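PDB 3K6T: female germline-specific tumor suppressor gld-1 from Caenorhabditis elegans, which binds single-stranded messenger RNA at UACUCAU-type sequences as a homodimer and represses translation of targets such as glp-1, here represented by its Qua1 dimerization domain. Local coordinates for residues R32-D35 with D36-R40. Numbering follows the deposited sequence.
Sequences RLLD and DEIGR
Arg-32 and Asp-36, one turn apart on helix 28-49, run side by side and point the same way without closing a direct salt bridge: Arg-32 NH1 stops 4.3 Å from Asp-36 OD2. A water spans the gap, lying in the guanidinium plane at its edge, accepting from Arg-32 NH1 and donating to Asp-36 OD2 at 2.7 Å. With CG anti to the backbone N (chi1 179°) the arginine runs alongside Asp-36, and a bend at chi3 turns its guanidinium so that NH1 meets the water; NH2 bonds to Asn-29 and to Tyr-9 of the second subunit. In the backbone, Asp-36 N bonds to Arg-32 O at 2.9 Å.

Leu-33 O takes the amide of Glu-37, while the leucine side chain turns off to pack on Glu-37 of the second subunit. This is the second helix of the Qua1 helical hairpin, whose two copies stack perpendicularly into the homodimer. Glu-37 itself bends at chi2 (69°), which carries its carboxylate forward along the helix to Arg-40, whose NE and NH2 grip it side-on: NE reaches OE1 at 3.0 Å and NH2 reaches OE2 at 2.9 Å, both nearly straight and both arriving from above the carboxylate plane. Tyr-9 of helix 7-20 adds a bond to OE2, so this buried carboxylate has three donors; a leucine in its place would probably leave the Arg-40 charge without its mate and the Tyr-9 hydroxyl short of a partner.

Leu-34 slants across Ile-38, CD1 to CD1 at 4.1 Å, and Ile-38 CG1 lies 3.3 Å from Leu-34 O; both side chains also touch Lys-17 of helix 7-20. Asp-35 accepts the amide of Gly-39 at its backbone O, 3.0 Å away, and sends its OD1 to a salt bridge with Lys-17.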
loop_
_atom_site.group_PDB
_atom_site.type_symbol
_atom_site.label_atom_id
_atom_site.label_comp_id
_atom_site.label_asym_id
_atom_site.label_seq_id
_atom_site.Cartn_x
_atom_site.Cartn_y
_atom_site.Cartn_z
ATOM N N ARG A 32 -2.393 -5.406 -3.679
ATOM C CA ARG A 32 -2.496 -4.346 -4.685
ATOM C C ARG A 32 -1.843 -3.042 -4.215
ATOM O O ARG A 32 -1.100 -2.405 -4.966
ATOM C CB ARG A 32 -3.964 -4.088 -5.049
ATOM C CG ARG A 32 -4.172 -2.986 -6.068
ATOM C CD ARG A 32 -5.633 -2.915 -6.468
ATOM N NE ARG A 32 -6.484 -2.907 -5.283
ATOM C CZ ARG A 32 -6.752 -1.822 -4.569
ATOM N NH1 ARG A 32 -6.252 -0.649 -4.932
ATOM N NH2 ARG A 32 -7.528 -1.906 -3.495
ATOM N N LEU A 33 -2.136 -2.638 -2.978
ATOM C CA LEU A 33 -1.571 -1.414 -2.415
ATOM C C LEU A 33 -0.046 -1.500 -2.378
ATOM O O LEU A 33 0.656 -0.537 -2.686
ATOM C CB LEU A 33 -2.134 -1.154 -1.012
ATOM C CG LEU A 33 -3.644 -0.869 -0.954
ATOM C CD1 LEU A 33 -4.173 -0.842 0.483
ATOM C CD2 LEU A 33 -3.963 0.430 -1.692
ATOM N N LEU A 34 0.453 -2.673 -2.016
ATOM C CA LEU A 34 1.882 -2.908 -1.907
ATOM C C LEU A 34 2.553 -2.891 -3.280
ATOM O O LEU A 34 3.606 -2.288 -3.440
ATOM C CB LEU A 34 2.153 -4.235 -1.179
ATOM C CG LEU A 34 3.613 -4.700 -1.103
ATOM C CD1 LEU A 34 4.514 -3.643 -0.448
ATOM C CD2 LEU A 34 3.707 -6.036 -0.351
ATOM N N ASP A 35 1.948 -3.553 -4.262
ATOM C CA ASP A 35 2.448 -3.487 -5.649
ATOM C C ASP A 35 2.453 -2.052 -6.193
ATOM O O ASP A 35 3.397 -1.642 -6.872
ATOM C CB ASP A 35 1.619 -4.379 -6.586
ATOM C CG ASP A 35 1.915 -5.848 -6.404
ATOM O OD1 ASP A 35 2.971 -6.161 -5.818
ATOM O OD2 ASP A 35 1.099 -6.689 -6.847
ATOM N N ASP A 36 1.393 -1.300 -5.907
ATOM C CA ASP A 36 1.319 0.104 -6.313
ATOM C C ASP A 36 2.502 0.880 -5.727
ATOM O O ASP A 36 3.108 1.701 -6.407
ATOM C CB ASP A 36 0.035 0.771 -5.810
ATOM C CG ASP A 36 -1.224 0.313 -6.545
ATOM O OD1 ASP A 36 -1.127 -0.396 -7.565
ATOM O OD2 ASP A 36 -2.331 0.686 -6.083
ATOM N N GLU A 37 2.804 0.642 -4.453
ATOM C CA GLU A 37 3.864 1.391 -3.756
ATOM C C GLU A 37 5.249 1.006 -4.290
ATOM O O GLU A 37 6.127 1.849 -4.440
ATOM C CB GLU A 37 3.780 1.176 -2.229
ATOM C CG GLU A 37 4.823 1.930 -1.402
ATOM C CD GLU A 37 4.609 3.449 -1.395
ATOM O OE1 GLU A 37 3.804 3.963 -2.206
ATOM O OE2 GLU A 37 5.246 4.133 -0.568
ATOM N N ILE A 38 5.433 -0.273 -4.580
ATOM C CA ILE A 38 6.686 -0.744 -5.161
ATOM C C ILE A 38 6.915 -0.065 -6.511
ATOM O O ILE A 38 8.011 0.424 -6.789
ATOM C CB ILE A 38 6.689 -2.279 -5.290
ATOM C CG1 ILE A 38 6.774 -2.908 -3.893
ATOM C CG2 ILE A 38 7.843 -2.753 -6.189
ATOM C CD1 ILE A 38 6.673 -4.429 -3.878
ATOM N N GLY A 39 5.862 -0.014 -7.325
ATOM C CA GLY A 39 5.896 0.664 -8.611
ATOM C C GLY A 39 6.268 2.131 -8.496
ATOM O O GLY A 39 7.131 2.614 -9.221
ATOM N N ARG A 40 5.629 2.836 -7.570
ATOM C CA ARG A 40 5.900 4.254 -7.364
ATOM C C ARG A 40 7.346 4.518 -6.922
ATOM O O ARG A 40 7.971 5.481 -7.357
ATOM C CB ARG A 40 4.935 4.843 -6.338
ATOM C CG ARG A 40 5.168 6.332 -6.081
ATOM C CD ARG A 40 4.376 6.829 -4.872
ATOM N NE ARG A 40 4.937 6.363 -3.603
ATOM C CZ ARG A 40 6.010 6.891 -3.022
ATOM N NH1 ARG A 40 6.654 7.902 -3.595
ATOM N NH2 ARG A 40 6.446 6.402 -1.868
HETATM O O HOH W 1 -4.622 0.314 -7.372
#